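Local coordinates for pesticidal crystal protein Cry4Aa (Bacillus thuringiensis, PDB 2C9K), which promotes colloid-osmotic lysis by binding to midgut epithelial cells of insects, this chain being the three-domain toxin part of a longer protoxin, at residues Tyr6-Gly11 and Phe30-Pro35; Thr12-Phe17 and His457-Pro462; Asn116-Leu121 and Ala144-Leu149. All coordinates share one frame; numbering follows the deposited sequence.

Interaction 1: Tyr6-Gly11 and Phe30-Pro35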
# COMPACT_ATOMS: atom_id res chain seq x y z
N TYR A 6 9.58 -1.69 -7.77
CA TYR A 6 8.37 -1.13 -7.17
C TYR A 6 8.37 -1.36 -5.67
O TYR A 6 8.33 -0.42 -4.88
CB TYR A 6 7.12 -1.78 -7.77
CG TYR A 6 6.88 -1.50 -9.24
CD1 TYR A 6 6.12 -2.37 -10.01
CD2 TYR A 6 7.40 -0.35 -9.85
CE1 TYR A 6 5.87 -2.12 -11.35
CE2 TYR A 6 7.16 -0.09 -11.20
CZ TYR A 6 6.40 -0.97 -11.94
OH TYR A 6 6.16 -0.73 -13.28
N THR A 7 8.42 -2.63 -5.27
CA THR A 7 8.41 -2.98 -3.86
C THR A 7 9.69 -2.63 -3.11
O THR A 7 9.65 -2.43 -1.90
CB THR A 7 8.07 -4.47 -3.67
OG1 THR A 7 8.85 -5.27 -4.57
CG2 THR A 7 6.59 -4.72 -3.93
N ILE A 8 10.84 -2.55 -3.79
CA ILE A 8 12.09 -2.20 -3.11
C ILE A 8 12.18 -0.69 -2.87
O ILE A 8 12.55 -0.24 -1.78
CB ILE A 8 13.34 -2.60 -3.92
CG1 ILE A 8 13.49 -4.12 -3.98
CG2 ILE A 8 14.58 -1.98 -3.27
CD1 ILE A 8 14.58 -4.58 -4.91
N VAL A 9 11.88 0.10 -3.89
CA VAL A 9 11.93 1.54 -3.73
C VAL A 9 11.00 1.95 -2.59
O VAL A 9 11.30 2.86 -1.83
CB VAL A 9 11.46 2.26 -5.02
CG1 VAL A 9 11.34 3.75 -4.76
CG2 VAL A 9 12.45 1.99 -6.15
N VAL A 10 9.87 1.27 -2.48
CA VAL A 10 8.92 1.59 -1.42
C VAL A 10 9.47 1.14 -0.08
O VAL A 10 9.30 1.83 0.93
CB VAL A 10 7.56 0.91 -1.68
CG1 VAL A 10 6.61 1.15 -0.52
CG2 VAL A 10 6.95 1.47 -2.95
N GLY A 11 10.14 -0.00 -0.08
CA GLY A 11 10.73 -0.51 1.14
C GLY A 11 11.80 0.39 1.71
O GLY A 11 11.91 0.53 2.93
N PHE A 30 19.76 7.00 -1.21
CA PHE A 30 20.28 7.06 -2.57
C PHE A 30 21.21 5.89 -2.82
O PHE A 30 21.25 5.35 -3.92
CB PHE A 30 21.02 8.36 -2.80
CG PHE A 30 20.14 9.48 -3.26
CD1 PHE A 30 20.35 10.77 -2.82
CD2 PHE A 30 19.11 9.23 -4.17
CE1 PHE A 30 19.55 11.81 -3.27
CE2 PHE A 30 18.31 10.26 -4.64
CZ PHE A 30 18.52 11.56 -4.19
N GLY A 31 21.95 5.49 -1.79
CA GLY A 31 22.87 4.37 -1.93
C GLY A 31 22.14 3.15 -2.46
O GLY A 31 22.76 2.24 -3.03
N THR A 32 20.82 3.13 -2.28
CA THR A 32 20.00 2.02 -2.73
C THR A 32 19.20 2.38 -3.98
O THR A 32 19.18 1.62 -4.95
CB THR A 32 19.00 1.61 -1.65
OG1 THR A 32 19.72 1.15 -0.50
CG2 THR A 32 18.10 0.49 -2.17
N LEU A 33 18.54 3.53 -3.94
CA LEU A 33 17.74 3.97 -5.07
C LEU A 33 18.49 4.05 -6.41
O LEU A 33 18.00 3.53 -7.41
CB LEU A 33 17.08 5.31 -4.75
CG LEU A 33 16.06 5.21 -3.62
CD1 LEU A 33 15.51 6.59 -3.30
CD2 LEU A 33 14.94 4.26 -4.02
N ILE A 34 19.66 4.67 -6.43
CA ILE A 34 20.43 4.79 -7.67
C ILE A 34 20.73 3.43 -8.32
O ILE A 34 20.50 3.24 -9.51
CB ILE A 34 21.75 5.53 -7.44
CG1 ILE A 34 21.47 6.94 -6.93
CG2 ILE A 34 22.54 5.62 -8.74
CD1 ILE A 34 22.73 7.73 -6.60
N PRO A 35 21.27 2.48 -7.55
CA PRO A 35 21.58 1.14 -8.08
C PRO A 35 20.33 0.38 -8.55
O PRO A 35 20.38 -0.41 -9.49
CB PRO A 35 22.26 0.44 -6.90
CG PRO A 35 22.90 1.56 -6.16
CD PRO A 35 21.85 2.64 -6.20
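Leu33 turns CG away from its own carbonyl carbon (chi1 -66°), and chi2 of 176° sends CD1 out extended, leaving CD2 as the branch that turns to Val9 on helix 5-16. In that valine, chi1 of 172° sets CG1 anti to the backbone N and CG2 beside it. Both valine methyls therefore flank the same leucine methyl: CG1 of Val9 is 3.7 Å from CD2 of Leu33, and CG2 of Val9 is 4.0 Å from that CD2. The two side chains cross at about a right angle, where the two segments come closest, with the CA atoms of Val9 and Leu33 6.4 Å apart. A looser touch joins CG2 of Ile8 to CG2 of Thr32 at 4.4 Å. This pair of helices lies in the N-terminal helical domain of the toxin. Helix 140-164 packs against both of them, meeting Val9 through Gln145 and Phe30 through Leu149 and Val153, while Arg414 from a loop touches Thr32. No hydrogen bond spans the two segments. What they give each other is apolar, methyl against methyl, so the contact probably contributes through shape fit and exclusion of water rather than directed bonds.

Interaction 2: Thr12-Phe17 and His457-Pro462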
# COMPACT_ATOMS: atom_id res chain seq x y z
N THR A 12 12.59 1.01 0.84
CA THR A 12 13.67 1.90 1.26
C THR A 12 13.18 3.20 1.88
O THR A 12 13.77 3.70 2.83
CB THR A 12 14.56 2.26 0.09
OG1 THR A 12 14.95 1.06 -0.59
CG2 THR A 12 15.81 2.98 0.57
N VAL A 13 12.10 3.74 1.33
CA VAL A 13 11.53 4.99 1.84
C VAL A 13 10.98 4.79 3.26
O VAL A 13 11.25 5.61 4.14
CB VAL A 13 10.41 5.50 0.89
CG1 VAL A 13 9.72 6.71 1.49
CG2 VAL A 13 11.00 5.87 -0.45
N LEU A 14 10.22 3.71 3.48
CA LEU A 14 9.67 3.41 4.80
C LEU A 14 10.81 3.38 5.81
O LEU A 14 10.74 4.01 6.86
CB LEU A 14 8.96 2.05 4.79
CG LEU A 14 7.56 2.02 4.18
CD1 LEU A 14 7.15 0.60 3.88
CD2 LEU A 14 6.59 2.68 5.14
N THR A 15 11.85 2.63 5.47
CA THR A 15 13.03 2.49 6.31
C THR A 15 13.76 3.83 6.43
O THR A 15 14.34 4.15 7.46
CB THR A 15 14.00 1.47 5.70
OG1 THR A 15 13.34 0.20 5.59
CG2 THR A 15 15.24 1.32 6.56
N GLY A 16 13.71 4.61 5.36
CA GLY A 16 14.39 5.88 5.34
C GLY A 16 13.91 6.96 6.28
O GLY A 16 14.72 7.77 6.74
N PHE A 17 12.62 6.99 6.57
CA PHE A 17 12.08 8.00 7.47
C PHE A 17 12.39 7.72 8.93
O PHE A 17 11.90 8.41 9.83
CB PHE A 17 10.58 8.14 7.28
CG PHE A 17 10.20 8.83 6.00
CD1 PHE A 17 9.57 8.15 4.98
CD2 PHE A 17 10.53 10.17 5.81
CE1 PHE A 17 9.27 8.78 3.78
CE2 PHE A 17 10.24 10.81 4.61
CZ PHE A 17 9.60 10.11 3.60
N HIS A 457 0.54 -5.17 3.04
CA HIS A 457 1.95 -4.82 3.12
C HIS A 457 2.60 -5.30 4.43
O HIS A 457 2.06 -5.06 5.51
CB HIS A 457 2.15 -3.32 3.00
CG HIS A 457 3.53 -2.93 2.61
ND1 HIS A 457 3.93 -2.82 1.29
CD2 HIS A 457 4.63 -2.70 3.36
CE1 HIS A 457 5.22 -2.53 1.25
NE2 HIS A 457 5.67 -2.45 2.49
N SER A 458 3.75 -5.96 4.32
CA SER A 458 4.43 -6.49 5.51
C SER A 458 5.03 -5.42 6.42
O SER A 458 5.81 -5.72 7.32
CB SER A 458 5.52 -7.48 5.10
OG SER A 458 6.60 -6.83 4.46
N SER A 459 4.67 -4.16 6.18
CA SER A 459 5.17 -3.08 7.02
C SER A 459 4.19 -2.82 8.15
O SER A 459 4.48 -2.04 9.05
CB SER A 459 5.34 -1.79 6.21
OG SER A 459 4.08 -1.28 5.81
N VAL A 460 3.03 -3.46 8.08
CA VAL A 460 2.00 -3.29 9.09
C VAL A 460 2.35 -4.06 10.36
O VAL A 460 2.81 -5.19 10.30
CB VAL A 460 0.63 -3.77 8.57
CG1 VAL A 460 -0.46 -3.47 9.60
CG2 VAL A 460 0.33 -3.10 7.23
N ASP A 461 2.14 -3.43 11.51
CA ASP A 461 2.48 -4.05 12.79
C ASP A 461 1.30 -4.71 13.49
O ASP A 461 0.21 -4.14 13.56
CB ASP A 461 3.10 -2.99 13.71
CG ASP A 461 3.73 -3.58 14.94
OD1 ASP A 461 3.91 -4.82 14.97
OD2 ASP A 461 4.05 -2.82 15.88
N PRO A 462 1.49 -5.94 14.00
CA PRO A 462 0.42 -6.67 14.69
C PRO A 462 0.26 -6.21 16.13
O PRO A 462 -0.73 -6.53 16.80
CB PRO A 462 0.91 -8.12 14.65
CG PRO A 462 1.92 -8.15 13.56
CD PRO A 462 2.61 -6.83 13.70
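Leu14 supplies more than half of the 87 Å² buried here, and it does so through one methyl. Near the end of helix 5-16 its CB points toward the loop of residues 457-462; chi1 of -78° sets CG anti to the carbonyl carbon, and chi2 of 164° then sends CD1 out ahead. That methyl rests against two residues of a type I beta turn running from His457 to Val460. It approaches the imidazole obliquely, with CD1 of Leu14 3.7 Å from NE2 of His457; the two side chains come from opposite directions. CD1 of Leu14 also lies 3.8 Å from CB of Ser459, so the methylene makes the closer touch and the hydroxyl is a little farther off. OG of Ser459 is hydrogen-bonded to the backbone N of Leu259. The His457 ring, for its part, meets that of His432 edge to face. Within the turn, Val460 N bonds to His457 O at 3.2 Å. Leu14 also touches Leu242. The contact thus joins the N-terminal helical domain to the end of the middle beta domain, an interdomain interface of the three-domain Cry toxin fold.

Interaction 3: Asn116-Leu121 and Ala144-Leu149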
# COMPACT_ATOMS: atom_id res chain seq x y z
N ASN A 116 12.46 20.74 -14.73
CA ASN A 116 12.42 20.61 -16.18
C ASN A 116 12.16 19.20 -16.74
O ASN A 116 11.37 19.05 -17.67
CB ASN A 116 13.73 21.15 -16.78
CG ASN A 116 13.90 22.65 -16.57
OD1 ASN A 116 13.11 23.46 -17.07
ND2 ASN A 116 14.94 23.03 -15.83
N VAL A 117 12.81 18.19 -16.17
CA VAL A 117 12.65 16.82 -16.67
C VAL A 117 11.26 16.21 -16.48
O VAL A 117 10.81 15.40 -17.30
CB VAL A 117 13.69 15.85 -16.05
CG1 VAL A 117 13.27 15.44 -14.65
CG2 VAL A 117 13.85 14.64 -16.94
N ILE A 118 10.57 16.59 -15.41
CA ILE A 118 9.24 16.06 -15.18
C ILE A 118 8.23 16.69 -16.14
O ILE A 118 7.42 15.98 -16.74
CB ILE A 118 8.82 16.23 -13.71
CG1 ILE A 118 9.54 15.19 -12.85
CG2 ILE A 118 7.31 16.08 -13.57
CD1 ILE A 118 9.29 15.30 -11.37
N PRO A 119 8.25 18.02 -16.29
CA PRO A 119 7.27 18.59 -17.23
C PRO A 119 7.60 18.10 -18.64
O PRO A 119 6.71 17.85 -19.45
CB PRO A 119 7.47 20.09 -17.06
CG PRO A 119 7.85 20.21 -15.62
CD PRO A 119 8.86 19.08 -15.48
N GLU A 120 8.89 17.96 -18.92
CA GLU A 120 9.33 17.48 -20.23
C GLU A 120 8.64 16.14 -20.47
O GLU A 120 7.94 15.95 -21.47
CB GLU A 120 10.85 17.29 -20.24
CG GLU A 120 11.47 17.21 -21.62
CD GLU A 120 12.99 17.05 -21.57
OE1 GLU A 120 13.64 17.72 -20.71
OE2 GLU A 120 13.54 16.28 -22.39
N LEU A 121 8.85 15.22 -19.53
CA LEU A 121 8.27 13.89 -19.60
C LEU A 121 6.79 13.93 -19.96
O LEU A 121 6.37 13.34 -20.95
CB LEU A 121 8.43 13.18 -18.25
CG LEU A 121 7.76 11.81 -18.14
CD1 LEU A 121 8.40 10.87 -19.12
CD2 LEU A 121 7.89 11.29 -16.72
N ALA A 144 6.53 8.73 -11.02
CA ALA A 144 6.61 8.58 -9.57
C ALA A 144 8.04 8.54 -9.06
O ALA A 144 8.39 9.31 -8.18
CB ALA A 144 5.84 7.34 -9.12
N GLN A 145 8.85 7.64 -9.59
CA GLN A 145 10.24 7.55 -9.14
C GLN A 145 10.92 8.92 -9.24
O GLN A 145 11.65 9.32 -8.34
CB GLN A 145 11.01 6.52 -9.96
CG GLN A 145 10.63 5.08 -9.66
CD GLN A 145 10.82 4.73 -8.19
OE1 GLN A 145 11.76 5.19 -7.56
NE2 GLN A 145 9.93 3.90 -7.66
N ALA A 146 10.67 9.62 -10.34
CA ALA A 146 11.26 10.94 -10.55
C ALA A 146 10.82 11.91 -9.45
O ALA A 146 11.66 12.52 -8.79
CB ALA A 146 10.86 11.50 -11.91
N ALA A 147 9.51 12.04 -9.25
CA ALA A 147 8.98 12.94 -8.22
C ALA A 147 9.50 12.62 -6.82
O ALA A 147 9.77 13.53 -6.04
CB ALA A 147 7.46 12.90 -8.23
N ASN A 148 9.64 11.33 -6.51
CA ASN A 148 10.12 10.93 -5.20
C ASN A 148 11.56 11.39 -5.03
O ASN A 148 11.91 11.99 -4.01
CB ASN A 148 10.02 9.41 -5.04
CG ASN A 148 10.52 8.93 -3.68
OD1 ASN A 148 11.54 8.24 -3.59
ND2 ASN A 148 9.82 9.31 -2.62
N LEU A 149 12.40 11.13 -6.02
CA LEU A 149 13.79 11.57 -5.95
C LEU A 149 13.75 13.07 -5.70
O LEU A 149 14.41 13.59 -4.79
CB LEU A 149 14.54 11.28 -7.25
CG LEU A 149 14.78 9.80 -7.53
CD1 LEU A 149 15.36 9.60 -8.93
CD2 LEU A 149 15.70 9.26 -6.46
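Two helices of the N-terminal bundle, 103-123 and 140-164, pack together here through one isoleucine laid over a pair of alanines. Ile118 points its CB toward the other helix, and its chain runs out extended, CG1 anti to the carbonyl carbon (chi1 -76°) and CD1 anti to CA (chi2 176°). Along the way CG1 of Ile118 passes 4.0 Å from CB of Ala146. The terminal methyl goes farther and rests against main chain: CD1 of Ile118 is 3.9 Å from the backbone N of Ala147, with CB of Ala147 at 4.4 Å from the same CD1. Small side chains at both alanines let the methyl reach the helix surface itself, and the CA atoms of Ile118 and Ala146 are 7.2 Å apart. Domain I of Cry toxins is a bundle of helices round a central hydrophobic one, and helix 140-164 fits that place: helix 29-37 meets it at Gln145 and Leu149, and helix 222-240 at Ala144, Gln145 and Asn148. Tyr193 of helix 183-208 touches both Ile118 and Ala147, packing beside the pair. On the outer helix a kink falls at Pro119, whose N cannot donate a hydrogen bond to the preceding turn. Glu120 is paired with Arg76 in a salt bridge, and shortly beyond the segment Cys125 forms a disulfide with Cys132.

In the fold
Interactions 1 and 3 are buried inside the helical domain and rest on aliphatic side chains, with no hydrogen bond across either; in interaction 3 the methyl also lies against main chain. Interaction 2 is only partly buried and sets a leucine methyl against a histidine ring and a serine. Helix 5-16 takes part in both interaction 1 and interaction 2: one level of it packs on a neighbouring helix, and the next turn on faces a loop of the middle domain. Interactions 1 and 3 meet through Leu149, which lies against Phe30 and Leu33, so helix 140-164 bridges them. Sequence span differs, with 440 residues separating the segments of interaction 2 but only about twenty in each of the others.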